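Local coordinates for activator of Hsp90 ATPase homologue 1/2-like C-terminal domain-containing protein (PDB 2NN5) that is of unknown function but belongs to the AHA1 family, binds magnesium, and may hold a small ligand as SRPBCC-type relatives do, at residues F92-Y95 against K99-G102; R53-T58 against G77-I82; D113-A118 against L123-E128. One frame throughout, in Å; residues are numbered along the deposited sequence. Where two conformers were deposited one is given.

Interaction 1: residues F92-Y95 against K99-G102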
ATOM      1  N   PHE A  92      -1.350  -2.373 -14.776  1.00  9.96           N
ATOM      2  CA  PHE A  92      -2.264  -3.187 -13.968  1.00 10.72           C
ATOM      3  C   PHE A  92      -2.145  -4.639 -14.414  1.00 11.50           C
ATOM      4  O   PHE A  92      -2.155  -4.935 -15.608  1.00 13.00           O
ATOM      5  CB  PHE A  92      -3.711  -2.780 -14.142  1.00 10.80           C
ATOM      6  CG  PHE A  92      -4.021  -1.382 -13.658  1.00  9.96           C
ATOM      7  CD1 PHE A  92      -3.127  -0.643 -12.859  1.00  9.18           C
ATOM      8  CD2 PHE A  92      -5.248  -0.779 -13.992  1.00  9.91           C
ATOM      9  CE1 PHE A  92      -3.488   0.617 -12.347  1.00  9.97           C
ATOM     10  CE2 PHE A  92      -5.571   0.466 -13.520  1.00 11.19           C
ATOM     11  CZ  PHE A  92      -4.691   1.204 -12.712  1.00  9.32           C
ATOM     12  N   THR A  93      -2.076  -5.549 -13.454  1.00 11.45           N
ATOM     13  CA  THR A  93      -2.054  -6.960 -13.768  1.00 12.29           C
ATOM     14  C   THR A  93      -3.436  -7.564 -13.512  1.00 12.75           C
ATOM     15  O   THR A  93      -3.717  -8.681 -13.974  1.00 16.34           O
ATOM     16  CB  THR A  93      -0.986  -7.696 -12.903  1.00 12.96           C
ATOM     17  OG1 THR A  93      -1.271  -7.453 -11.508  1.00 13.83           O
ATOM     18  CG2 THR A  93       0.443  -7.168 -13.242  1.00 14.68           C
ATOM     19  N   ASP A  94      -4.316  -6.845 -12.817  1.00 12.25           N
ATOM     20  CA  ASP A  94      -5.703  -7.289 -12.652  1.00 13.36           C
ATOM     21  C   ASP A  94      -6.550  -6.063 -12.267  1.00 12.80           C
ATOM     22  O   ASP A  94      -6.053  -5.119 -11.634  1.00 12.50           O
ATOM     23  CB  ASP A  94      -5.808  -8.336 -11.566  1.00 15.40           C
ATOM     24  CG  ASP A  94      -6.754  -9.461 -11.967  1.00 20.14           C
ATOM     25  OD1 ASP A  94      -7.460  -9.344 -13.015  1.00 21.35           O
ATOM     26  OD2 ASP A  94      -6.744 -10.471 -11.267  1.00 23.82           O
ATOM     27  N   TYR A  95      -7.819  -6.078 -12.647  1.00 13.67           N
ATOM     28  CA  TYR A  95      -8.671  -4.913 -12.492  1.00 13.11           C
ATOM     29  C   TYR A  95     -10.127  -5.345 -12.430  1.00 13.94           C
ATOM     30  O   TYR A  95     -10.609  -5.951 -13.373  1.00 15.31           O
ATOM     31  CB  TYR A  95      -8.477  -3.966 -13.696  1.00 14.26           C
ATOM     32  CG  TYR A  95      -9.236  -2.669 -13.566  1.00 13.19           C
ATOM     33  CD1 TYR A  95      -8.637  -1.517 -13.028  1.00 14.40           C
ATOM     34  CD2 TYR A  95     -10.551  -2.555 -14.042  1.00 15.45           C
ATOM     35  CE1 TYR A  95      -9.347  -0.292 -12.930  1.00 15.80           C
ATOM     36  CE2 TYR A  95     -11.249  -1.356 -13.940  1.00 15.06           C
ATOM     37  CZ  TYR A  95     -10.638  -0.234 -13.410  1.00 16.52           C
ATOM     38  OH  TYR A  95     -11.310   0.957 -13.304  1.00 20.46           O
ATOM     39  N   LYS A  99     -13.581  -3.552  -6.623  1.00 12.53           N
ATOM     40  CA  LYS A  99     -13.353  -4.853  -6.017  0.60 14.54           C
ATOM     41  C   LYS A  99     -11.850  -5.109  -5.793  1.00 13.19           C
ATOM     42  O   LYS A  99     -11.423  -5.392  -4.682  1.00 14.97           O
ATOM     43  CB  LYS A  99     -13.940  -5.957  -6.927  0.60 14.41           C
ATOM     44  CG  LYS A  99     -15.502  -5.992  -7.093  0.60 16.44           C
ATOM     45  CD  LYS A  99     -15.945  -7.163  -7.997  0.60 17.03           C
ATOM     46  CE  LYS A  99     -16.255  -6.831  -9.509  0.60 22.26           C
ATOM     47  NZ  LYS A  99     -16.708  -5.440 -10.009  0.60 21.96           N
ATOM     48  N   TYR A 100     -11.073  -5.078  -6.878  1.00 12.50           N
ATOM     49  CA  TYR A 100      -9.631  -5.358  -6.720  1.00 12.63           C
ATOM     50  C   TYR A 100      -8.789  -4.748  -7.809  1.00 12.04           C
ATOM     51  O   TYR A 100      -9.295  -4.421  -8.887  1.00 11.27           O
ATOM     52  CB  TYR A 100      -9.300  -6.843  -6.588  1.00 14.98           C
ATOM     53  CG  TYR A 100      -9.817  -7.691  -7.704  1.00 14.64           C
ATOM     54  CD1 TYR A 100     -10.972  -8.492  -7.537  1.00 16.02           C
ATOM     55  CD2 TYR A 100      -9.155  -7.753  -8.922  1.00 17.16           C
ATOM     56  CE1 TYR A 100     -11.449  -9.328  -8.605  1.00 18.44           C
ATOM     57  CE2 TYR A 100      -9.614  -8.581  -9.975  1.00 18.63           C
ATOM     58  CZ  TYR A 100     -10.754  -9.357  -9.816  1.00 19.83           C
ATOM     59  OH  TYR A 100     -11.177 -10.126 -10.898  1.00 22.27           O
ATOM     60  N   LEU A 101      -7.501  -4.591  -7.487  1.00 11.24           N
ATOM     61  CA  LEU A 101      -6.543  -3.949  -8.379  1.00 10.17           C
ATOM     62  C   LEU A 101      -5.183  -4.548  -8.120  1.00  9.35           C
ATOM     63  O   LEU A 101      -4.713  -4.517  -6.984  1.00 10.70           O
ATOM     64  CB  LEU A 101      -6.466  -2.429  -8.086  1.00 10.76           C
ATOM     65  CG  LEU A 101      -5.546  -1.639  -8.992  1.00 11.89           C
ATOM     66  CD1 LEU A 101      -6.032  -1.621 -10.484  1.00 11.07           C
ATOM     67  CD2 LEU A 101      -5.421  -0.198  -8.480  1.00 12.21           C
ATOM     68  N   GLY A 102      -4.561  -5.101  -9.166  1.00  9.17           N
ATOM     69  CA  GLY A 102      -3.189  -5.556  -9.054  1.00  9.68           C
ATOM     70  C   GLY A 102      -2.323  -4.697  -9.952  1.00 10.31           C
ATOM     71  O   GLY A 102      -2.706  -4.375 -11.066  1.00 10.56           O
TER
HETATM   72  O   HOH W   1      -9.889 -10.277 -13.223  1.00 27.47           O
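Gly102 O takes two backbone N-H groups from the facing strand. Thr93 N gives the shorter bond, 2.7 Å to Gly102 O, and reaches that oxygen from above its carbonyl plane. Asp94 N adds a weak bond to the same Gly102 O at 3.4 Å. Two residues opposite one make a classic beta bulge, placed where the strand turns a corner at Thr93. In return Gly102 N donates almost straight to Asp94 O (2.9 Å, 171° at the hydrogen).

On the face of Asp94, its carboxylate lies against Tyr100, with Asp94 CG 3.6 Å from Tyr100 CE2 and the two planes 59° apart. One water bridges the pair. It donates to Asp94 OD1 at 2.6 Å and also hydrogen-bonds Tyr100 OH. The backbone N of Tyr95 makes a further weak bond to Asp94 OD1.

On the face of Leu101 and Tyr95 the contacts are apolar. Leu101 holds CG anti to its backbone N (chi1 -177°), and CD1 ends over the centre of the Phe92 ring, 3.5 Å from the ring centroid. The same CD1 touches Tyr95 CD1 at 3.6 Å.

The contact lies in the bulged hairpin of strands 86-96 and 100-105, part of a curved antiparallel sheet consistent with an SRPBCC-type fold. Phe92 meets Trp79 of strand 78-83 edge-to-face. Leu101 packs on Trp52 and Leu55 of helix 48-56, and its backbone bonds to Phe112 of strand 108-116.

Interaction 2: residues R53-T58 against G77-I82; sequences RYLTET and GFWRFI
Trp79 reaches from strand 78-83 to the last turn of helix 48-56, where its indole N-H meets the backbone carbonyl of Leu55. The indole carries the strand's side of the contact. Trp79 CB leaves the strand without touching the 53-58 segment. CG is anti to the carbonyl carbon (chi1 -78°), and the ring extends toward the helix. CD1 lies against Phe92, outside the 53-58 segment. NE1 is the first atom to meet the helix, donating to Leu55 O at 3.0 Å. The bond is bent, 142° at the hydrogen. The oxygen lies at the ring edge, near the ring plane, while the donor is tilted 23° from the carbonyl plane. Next along that edge, CE2 and CZ2 also pass Leu55 O, with Trp79 CZ2 3.4 Å from it. CZ2 then meets the leucine side chain, 4.2 Å from Leu55 CD2, a loose apolar contact. CH2, next in the ring, stays at a similar distance from Leu55 CD2, and CZ2 also packs on Leu101.

Nearby, Arg53 grips Glu57 side-on. Arg53 NE reaches Glu57 OE2 at 2.8 Å, and Arg53 NH1 reaches Glu57 OE1 at 2.9 Å. This salt bridge ties the helix end to the N-cap residue of helix 58-64. Leu61 of that helix, with Leu68 and Ile70 of strand 68-72, packs on Trp79.

Trp79 and Leu55 are both buried. The single hydrogen bond therefore pairs the indole N-H with a main-chain carbonyl near the C-terminal end of a weakly bonded helix, inside an otherwise largely apolar setting. This directional bond probably limits rotation of the indole.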
ATOM      1  N   ARG A  53     -12.129   5.101  -5.333  1.00  9.66           N
ATOM      2  CA  ARG A  53     -11.769   6.354  -6.012  1.00  9.77           C
ATOM      3  C   ARG A  53     -10.353   6.753  -5.647  1.00  8.70           C
ATOM      4  O   ARG A  53      -9.701   7.395  -6.449  1.00  9.70           O
ATOM      5  CB  ARG A  53     -12.740   7.491  -5.679  1.00  9.34           C
ATOM      6  CG  ARG A  53     -14.212   7.094  -6.078  1.00 11.99           C
ATOM      7  CD  ARG A  53     -15.221   8.236  -5.861  1.00 13.52           C
ATOM      8  NE  ARG A  53     -14.782   9.389  -6.626  1.00 13.30           N
ATOM      9  CZ  ARG A  53     -15.239  10.639  -6.450  1.00 14.08           C
ATOM     10  NH1 ARG A  53     -14.730  11.622  -7.185  1.00 14.71           N
ATOM     11  NH2 ARG A  53     -16.198  10.870  -5.540  1.00 16.11           N
ATOM     12  N   TYR A  54      -9.884   6.392  -4.431  1.00  9.00           N
ATOM     13  CA  TYR A  54      -8.534   6.757  -4.034  1.00  9.19           C
ATOM     14  C   TYR A  54      -7.470   5.918  -4.736  1.00  8.64           C
ATOM     15  O   TYR A  54      -6.284   6.252  -4.632  1.00  9.72           O
ATOM     16  CB  TYR A  54      -8.393   6.639  -2.502  1.00  9.28           C
ATOM     17  CG  TYR A  54      -9.139   7.766  -1.814  1.00 10.09           C
ATOM     18  CD1 TYR A  54     -10.520   7.658  -1.589  1.00  9.52           C
ATOM     19  CD2 TYR A  54      -8.471   8.917  -1.385  1.00 10.23           C
ATOM     20  CE1 TYR A  54     -11.237   8.699  -1.011  1.00 11.93           C
ATOM     21  CE2 TYR A  54      -9.170   9.944  -0.755  1.00 11.42           C
ATOM     22  CZ  TYR A  54     -10.546   9.825  -0.578  1.00 10.47           C
ATOM     23  OH  TYR A  54     -11.255  10.863   0.011  1.00 15.41           O
ATOM     24  N   LEU A  55      -7.896   4.855  -5.436  1.00  9.08           N
ATOM     25  CA  LEU A  55      -6.942   4.071  -6.217  1.00  9.12           C
ATOM     26  C   LEU A  55      -6.996   4.419  -7.706  1.00 10.45           C
ATOM     27  O   LEU A  55      -6.197   3.894  -8.475  1.00 10.85           O
ATOM     28  CB  LEU A  55      -7.254   2.562  -6.115  1.00 10.25           C
ATOM     29  CG  LEU A  55      -7.184   2.003  -4.699  1.00  9.85           C
ATOM     30  CD1 LEU A  55      -7.714   0.572  -4.605  1.00 10.00           C
ATOM     31  CD2 LEU A  55      -5.775   2.039  -4.219  1.00 13.86           C
ATOM     32  N   THR A  56      -8.018   5.194  -8.124  1.00  9.61           N
ATOM     33  CA  THR A  56      -8.345   5.318  -9.544  1.00  9.43           C
ATOM     34  C   THR A  56      -8.504   6.761 -10.017  1.00  9.95           C
ATOM     35  O   THR A  56      -8.824   6.961 -11.186  1.00 11.16           O
ATOM     36  CB  THR A  56      -9.623   4.543  -9.907  1.00  9.93           C
ATOM     37  OG1 THR A  56     -10.676   4.949  -9.026  1.00 10.73           O
ATOM     38  CG2 THR A  56      -9.350   3.061  -9.759  1.00 11.59           C
ATOM     39  N   GLU A  57      -8.237   7.736  -9.150  1.00 10.83           N
ATOM     40  CA  GLU A  57      -8.336   9.175  -9.520  1.00  9.89           C
ATOM     41  C   GLU A  57      -7.114   9.911  -9.050  1.00  9.87           C
ATOM     42  O   GLU A  57      -6.738   9.808  -7.866  1.00 10.79           O
ATOM     43  CB  GLU A  57      -9.614   9.805  -8.937  1.00 10.93           C
ATOM     44  CG  GLU A  57     -10.895   9.059  -9.354  1.00 11.65           C
ATOM     45  CD  GLU A  57     -12.189   9.597  -8.803  1.00 12.36           C
ATOM     46  OE1 GLU A  57     -12.234  10.747  -8.283  1.00 16.03           O
ATOM     47  OE2 GLU A  57     -13.162   8.837  -8.873  1.00 14.70           O
ATOM     48  N   THR A  58      -6.452  10.645  -9.944  1.00 10.57           N
ATOM     49  CA  THR A  58      -5.143  11.194  -9.595  1.00 10.91           C
ATOM     50  C   THR A  58      -5.224  12.129  -8.376  1.00 11.03           C
ATOM     51  O   THR A  58      -4.363  12.094  -7.483  1.00 12.50           O
ATOM     52  CB  THR A  58      -4.544  11.922 -10.767  1.00 12.89           C
ATOM     53  OG1 THR A  58      -4.275  10.934 -11.782  1.00 12.76           O
ATOM     54  CG2 THR A  58      -3.251  12.637 -10.410  1.00 13.21           C
ATOM     55  N   GLY A  77      -5.072  -0.939 -17.920  1.00 10.41           N
ATOM     56  CA  GLY A  77      -4.751   0.353 -17.300  1.00 10.33           C
ATOM     57  C   GLY A  77      -3.354   0.290 -16.694  1.00  9.35           C
ATOM     58  O   GLY A  77      -2.643  -0.753 -16.743  1.00  9.93           O
ATOM     59  N   PHE A  78      -3.011   1.398 -16.060  1.00  9.91           N
ATOM     60  CA  PHE A  78      -1.689   1.546 -15.467  1.00  9.61           C
ATOM     61  C   PHE A  78      -1.668   2.784 -14.570  1.00 10.22           C
ATOM     62  O   PHE A  78      -2.415   3.742 -14.802  1.00 10.06           O
ATOM     63  CB  PHE A  78      -0.563   1.619 -16.519  1.00 10.57           C
ATOM     64  CG  PHE A  78      -0.638   2.795 -17.459  1.00 10.58           C
ATOM     65  CD1 PHE A  78       0.211   3.867 -17.319  1.00 11.84           C
ATOM     66  CD2 PHE A  78      -1.464   2.732 -18.560  1.00 11.34           C
ATOM     67  CE1 PHE A  78       0.228   4.887 -18.240  1.00 14.27           C
ATOM     68  CE2 PHE A  78      -1.487   3.773 -19.493  1.00 14.47           C
ATOM     69  CZ  PHE A  78      -0.647   4.866 -19.295  1.00 14.80           C
ATOM     70  N   TRP A  79      -0.778   2.744 -13.582  1.00  9.88           N
ATOM     71  CA  TRP A  79      -0.375   3.936 -12.826  1.00  9.74           C
ATOM     72  C   TRP A  79       0.933   4.442 -13.407  1.00 10.63           C
ATOM     73  O   TRP A  79       1.636   3.708 -14.133  1.00 10.48           O
ATOM     74  CB  TRP A  79      -0.129   3.584 -11.387  1.00 10.66           C
ATOM     75  CG  TRP A  79      -1.415   3.422 -10.569  1.00  9.86           C
ATOM     76  CD1 TRP A  79      -2.729   3.751 -10.914  1.00 11.39           C
ATOM     77  CD2 TRP A  79      -1.468   2.929  -9.206  1.00  9.72           C
ATOM     78  NE1 TRP A  79      -3.596   3.458  -9.817  1.00 10.34           N
ATOM     79  CE2 TRP A  79      -2.835   2.950  -8.786  1.00 10.15           C
ATOM     80  CE3 TRP A  79      -0.477   2.444  -8.301  1.00 10.51           C
ATOM     81  CZ2 TRP A  79      -3.211   2.563  -7.494  1.00  9.88           C
ATOM     82  CZ3 TRP A  79      -0.884   2.036  -6.989  1.00 11.34           C
ATOM     83  CH2 TRP A  79      -2.228   2.105  -6.634  1.00 10.97           C
ATOM     84  N   ARG A  80       1.285   5.669 -13.065  1.00 10.42           N
ATOM     85  CA  ARG A  80       2.643   6.158 -13.368  1.00 12.20           C
ATOM     86  C   ARG A  80       3.274   6.591 -12.058  1.00 12.47           C
ATOM     87  O   ARG A  80       2.559   7.147 -11.184  1.00 15.12           O
ATOM     88  CB  ARG A  80       2.609   7.366 -14.270  1.00 14.49           C
ATOM     89  CG  ARG A  80       1.974   7.171 -15.620  1.00 18.97           C
ATOM     90  CD  ARG A  80       2.378   8.332 -16.502  1.00 24.32           C
ATOM     91  NE  ARG A  80       1.721   8.299 -17.804  1.00 28.25           N
ATOM     92  CZ  ARG A  80       0.537   8.849 -18.041  1.00 29.76           C
ATOM     93  NH1 ARG A  80       0.034   8.789 -19.268  1.00 29.46           N
ATOM     94  NH2 ARG A  80      -0.133   9.485 -17.061  1.00 29.33           N
ATOM     95  N   PHE A  81       4.576   6.379 -11.937  1.00 13.57           N
ATOM     96  CA  PHE A  81       5.340   6.855 -10.779  1.00 13.80           C
ATOM     97  C   PHE A  81       6.234   7.979 -11.269  1.00 14.11           C
ATOM     98  O   PHE A  81       6.993   7.774 -12.216  1.00 14.28           O
ATOM     99  CB  PHE A  81       6.152   5.716 -10.171  1.00 14.86           C
ATOM    100  CG  PHE A  81       7.009   6.119  -9.027  1.00 17.42           C
ATOM    101  CD1 PHE A  81       6.551   5.974  -7.726  1.00 17.81           C
ATOM    102  CD2 PHE A  81       8.292   6.590  -9.256  1.00 21.16           C
ATOM    103  CE1 PHE A  81       7.330   6.333  -6.659  1.00 19.83           C
ATOM    104  CE2 PHE A  81       9.089   6.939  -8.200  1.00 22.46           C
ATOM    105  CZ  PHE A  81       8.596   6.821  -6.879  1.00 21.13           C
ATOM    106  N   ILE A  82       6.132   9.153 -10.654  1.00 15.22           N
ATOM    107  CA  ILE A  82       6.842  10.319 -11.163  1.00 16.71           C
ATOM    108  C   ILE A  82       7.664  10.953 -10.044  1.00 17.58           C
ATOM    109  O   ILE A  82       7.123  11.315  -8.962  1.00 19.06           O
ATOM    110  CB  ILE A  82       5.832  11.385 -11.662  1.00 18.23           C
ATOM    111  CG1 ILE A  82       4.850  10.784 -12.666  1.00 19.20           C
ATOM    112  CG2 ILE A  82       6.585  12.648 -12.111  1.00 20.20           C
ATOM    113  CD1 ILE A  82       5.447  10.316 -13.914  1.00 24.21           C
TER

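Interaction 3: residues D113-A118 against L123-E128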
ATOM      1  N   ASP A 113      -7.388  -5.458  -2.348  1.00 10.81           N
ATOM      2  CA  ASP A 113      -8.647  -6.212  -2.326  1.00 11.72           C
ATOM      3  C   ASP A 113      -9.608  -5.506  -1.370  1.00 11.34           C
ATOM      4  O   ASP A 113      -9.327  -5.365  -0.168  1.00 12.70           O
ATOM      5  CB  ASP A 113      -8.317  -7.604  -1.785  1.00 13.59           C
ATOM      6  CG  ASP A 113      -9.406  -8.590  -1.999  1.00 18.29           C
ATOM      7  OD1 ASP A 113     -10.468  -8.219  -2.531  1.00 22.03           O
ATOM      8  OD2 ASP A 113      -9.140  -9.789  -1.669  1.00 23.09           O
ATOM      9  N   LEU A 114     -10.696  -4.992  -1.926  1.00 12.00           N
ATOM     10  CA  LEU A 114     -11.629  -4.200  -1.137  0.60 12.11           C
ATOM     11  C   LEU A 114     -12.733  -5.133  -0.629  1.00 13.20           C
ATOM     12  O   LEU A 114     -13.563  -5.541  -1.398  1.00 14.78           O
ATOM     13  CB  LEU A 114     -12.197  -3.059  -2.011  0.60 13.74           C
ATOM     14  CG  LEU A 114     -11.243  -1.897  -2.346  0.60 13.17           C
ATOM     15  CD1 LEU A 114     -10.095  -2.256  -3.321  0.60 14.28           C
ATOM     16  CD2 LEU A 114     -12.015  -0.683  -2.909  0.60 13.82           C
ATOM     17  N   LYS A 115     -12.683  -5.462   0.645  1.00 12.54           N
ATOM     18  CA  LYS A 115     -13.657  -6.386   1.230  0.60 13.93           C
ATOM     19  C   LYS A 115     -14.691  -5.584   2.042  1.00 14.48           C
ATOM     20  O   LYS A 115     -14.359  -4.928   3.013  1.00 16.23           O
ATOM     21  CB  LYS A 115     -12.917  -7.415   2.105  0.60 14.55           C
ATOM     22  CG  LYS A 115     -11.999  -8.376   1.315  0.60 16.95           C
ATOM     23  CD  LYS A 115     -11.363  -9.420   2.255  0.60 17.26           C
ATOM     24  CE  LYS A 115     -10.318 -10.298   1.543  0.60 19.45           C
ATOM     25  NZ  LYS A 115      -9.578 -11.261   2.437  0.60 23.73           N
ATOM     26  N   GLU A 116     -15.963  -5.640   1.651  1.00 14.56           N
ATOM     27  CA  GLU A 116     -17.013  -4.903   2.388  1.00 15.74           C
ATOM     28  C   GLU A 116     -17.213  -5.547   3.748  1.00 14.72           C
ATOM     29  O   GLU A 116     -17.383  -6.805   3.834  1.00 16.84           O
ATOM     30  CB  GLU A 116     -18.325  -4.895   1.571  1.00 16.74           C
ATOM     31  CG  GLU A 116     -19.395  -4.032   2.221  1.00 17.70           C
ATOM     32  CD  GLU A 116     -20.498  -3.626   1.263  1.00 19.16           C
ATOM     33  OE1 GLU A 116     -20.208  -3.395   0.044  1.00 20.80           O
ATOM     34  OE2 GLU A 116     -21.652  -3.481   1.756  1.00 18.96           O
ATOM     35  N   GLN A 117     -17.203  -4.737   4.819  1.00 15.66           N
ATOM     36  CA  GLN A 117     -17.481  -5.267   6.157  1.00 17.26           C
ATOM     37  C   GLN A 117     -18.906  -4.885   6.515  1.00 17.91           C
ATOM     38  O   GLN A 117     -19.587  -5.650   7.186  1.00 20.04           O
ATOM     39  CB  GLN A 117     -16.532  -4.711   7.202  1.00 17.75           C
ATOM     40  CG  GLN A 117     -15.085  -4.947   6.812  1.00 21.04           C
ATOM     41  CD  GLN A 117     -14.654  -6.424   6.843  1.00 27.47           C
ATOM     42  OE1 GLN A 117     -14.401  -7.014   7.921  1.00 29.00           O
ATOM     43  NE2 GLN A 117     -14.512  -7.011   5.657  1.00 28.28           N
ATOM     44  N   ALA A 118     -19.314  -3.694   6.082  1.00 17.82           N
ATOM     45  CA  ALA A 118     -20.662  -3.094   6.321  1.00 19.04           C
ATOM     46  C   ALA A 118     -20.853  -2.016   5.251  1.00 20.78           C
ATOM     47  O   ALA A 118     -19.926  -1.739   4.491  1.00 20.18           O
ATOM     48  CB  ALA A 118     -20.733  -2.518   7.717  1.00 20.46           C
ATOM     49  N   LEU A 123     -12.697  -3.404   4.635  1.00 12.26           N
ATOM     50  CA  LEU A 123     -11.378  -3.896   4.982  0.60 12.68           C
ATOM     51  C   LEU A 123     -10.589  -3.921   3.700  1.00 13.06           C
ATOM     52  O   LEU A 123     -10.868  -4.712   2.795  1.00 14.46           O
ATOM     53  CB  LEU A 123     -11.471  -5.292   5.586  0.60 14.68           C
ATOM     54  CG  LEU A 123     -10.164  -5.833   6.172  0.60 14.19           C
ATOM     55  CD1 LEU A 123      -9.816  -5.017   7.406  0.60 12.14           C
ATOM     56  CD2 LEU A 123     -10.386  -7.288   6.552  0.60 16.84           C
ATOM     57  N   LEU A 124      -9.608  -3.030   3.628  1.00 11.82           N
ATOM     58  CA  LEU A 124      -8.722  -3.002   2.461  1.00 12.81           C
ATOM     59  C   LEU A 124      -7.606  -3.979   2.786  1.00 13.07           C
ATOM     60  O   LEU A 124      -6.877  -3.762   3.756  1.00 13.12           O
ATOM     61  CB  LEU A 124      -8.188  -1.571   2.236  1.00 12.79           C
ATOM     62  CG  LEU A 124      -7.115  -1.405   1.139  1.00 14.56           C
ATOM     63  CD1 LEU A 124      -7.606  -1.814  -0.242  1.00 19.09           C
ATOM     64  CD2 LEU A 124      -6.695   0.072   1.039  1.00 15.99           C
ATOM     65  N   VAL A 125      -7.505  -5.059   2.000  1.00 12.09           N
ATOM     66  CA  VAL A 125      -6.487  -6.076   2.203  1.00 12.57           C
ATOM     67  C   VAL A 125      -5.414  -5.808   1.144  1.00 12.49           C
ATOM     68  O   VAL A 125      -5.662  -5.861  -0.075  1.00 12.13           O
ATOM     69  CB  VAL A 125      -7.050  -7.506   2.134  1.00 13.67           C
ATOM     70  CG1 VAL A 125      -5.902  -8.520   2.412  1.00 15.61           C
ATOM     71  CG2 VAL A 125      -8.094  -7.657   3.187  1.00 13.76           C
ATOM     72  N   PHE A 126      -4.219  -5.494   1.609  1.00 11.33           N
ATOM     73  CA  PHE A 126      -3.075  -5.194   0.730  1.00 10.90           C
ATOM     74  C   PHE A 126      -2.145  -6.398   0.745  1.00 11.36           C
ATOM     75  O   PHE A 126      -1.830  -6.926   1.828  1.00 12.62           O
ATOM     76  CB  PHE A 126      -2.327  -3.944   1.231  1.00 11.02           C
ATOM     77  CG  PHE A 126      -1.060  -3.625   0.460  1.00 10.48           C
ATOM     78  CD1 PHE A 126      -1.119  -2.842  -0.698  1.00 10.62           C
ATOM     79  CD2 PHE A 126       0.186  -4.088   0.918  1.00 10.63           C
ATOM     80  CE1 PHE A 126       0.044  -2.514  -1.369  1.00 11.04           C
ATOM     81  CE2 PHE A 126       1.344  -3.771   0.228  1.00 10.72           C
ATOM     82  CZ  PHE A 126       1.269  -2.984  -0.935  1.00 11.25           C
ATOM     83  N   SER A 127      -1.697  -6.841  -0.429  1.00  9.92           N
ATOM     84  CA  SER A 127      -0.679  -7.891  -0.431  1.00 11.33           C
ATOM     85  C   SER A 127       0.362  -7.620  -1.512  1.00 10.50           C
ATOM     86  O   SER A 127       0.107  -6.807  -2.445  1.00 10.63           O
ATOM     87  CB  SER A 127      -1.323  -9.244  -0.601  1.00 13.57           C
ATOM     88  OG  SER A 127      -2.114  -9.310  -1.770  1.00 14.71           O
ATOM     89  N   GLU A 128       1.576  -8.150  -1.303  1.00 10.27           N
ATOM     90  CA  GLU A 128       2.677  -7.763  -2.182  1.00 10.10           C
ATOM     91  C   GLU A 128       3.650  -8.919  -2.340  1.00  9.86           C
ATOM     92  O   GLU A 128       3.906  -9.662  -1.375  1.00 10.60           O
ATOM     93  CB  GLU A 128       3.404  -6.556  -1.569  1.00  9.63           C
ATOM     94  CG  GLU A 128       4.591  -6.027  -2.395  1.00 11.23           C
ATOM     95  CD  GLU A 128       5.323  -4.850  -1.771  1.00 11.82           C
ATOM     96  OE1 GLU A 128       5.140  -4.555  -0.566  1.00 13.30           O
ATOM     97  OE2 GLU A 128       6.154  -4.258  -2.513  1.00 13.41           O
TER
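The beta hairpin of strands 108-116 and 121-130 brings Asp113, Leu114 and Lys115 opposite Val125, Leu124 and Leu123. Two antiparallel hydrogen-bonded pairs flank one non-hydrogen-bonded pair. Between Asp113 and Val125, Val125 N donates to Asp113 O at 2.8 Å, almost straight, and Asp113 N returns a bond to Val125 O at 2.9 Å. Lys115 and Leu123 repeat the exchange, with Leu123 N to Lys115 O at 2.8 Å and Lys115 N to Leu123 O at 2.9 Å.

Leu114 and Leu124, the central pair, run alongside one another in the same direction. Leu114 CD1 meets Leu124 CD1 at 4.0 Å.

Lys115 lies on the other face with Asp113, Leu123 and Val125. Stretched out, it passes over Val125, with Lys115 CE 3.8 Å from Val125 CG2. At the corner in the chain, Gln117 turns toward the partner strand. Its bend at chi2 (-68°) lays the amide beside Leu123, with Gln117 NE2 3.5 Å from Leu123 CB. That NE2 also makes a weak bond to Lys115 O, which thus has two N-H donors.

Leu114 packs on Ile51, Trp52 and Leu55 of helix 48-56, while Leu124 touches Leu152 of the long helix 138-157. This packing is consistent with the helix-grip fold of SRPBCC-type proteins. Strand 100-105 borders the hairpin through the backbone bond of Leu114 to Lys99. Strand 35-44 borders it beyond Leu124, which bonds to Arg42.

From the N terminus, interaction 2 comes first and closes the loop from helix 48-56 through helix 58-64 and strand 68-72 to strand 78-83. Interaction 1 follows, closing the short turn between strands 86-96 and 100-105. Interaction 3 closes the next hairpin but one, between strands 108-116 and 121-130. The three are in series; none nests or crosses. All three reach the same antiparallel sheet, interaction 2 through strand 78-83 only. Phe92 N to Gly77 O (2.9 Å) joins interactions 1 and 2, and Leu114 N to Lys99 O (2.9 Å) joins 1 and 3. Leu55 CD1 meets Leu114 CD1 at 3.9 Å, so helix 48-56 links interaction 2 to interaction 3.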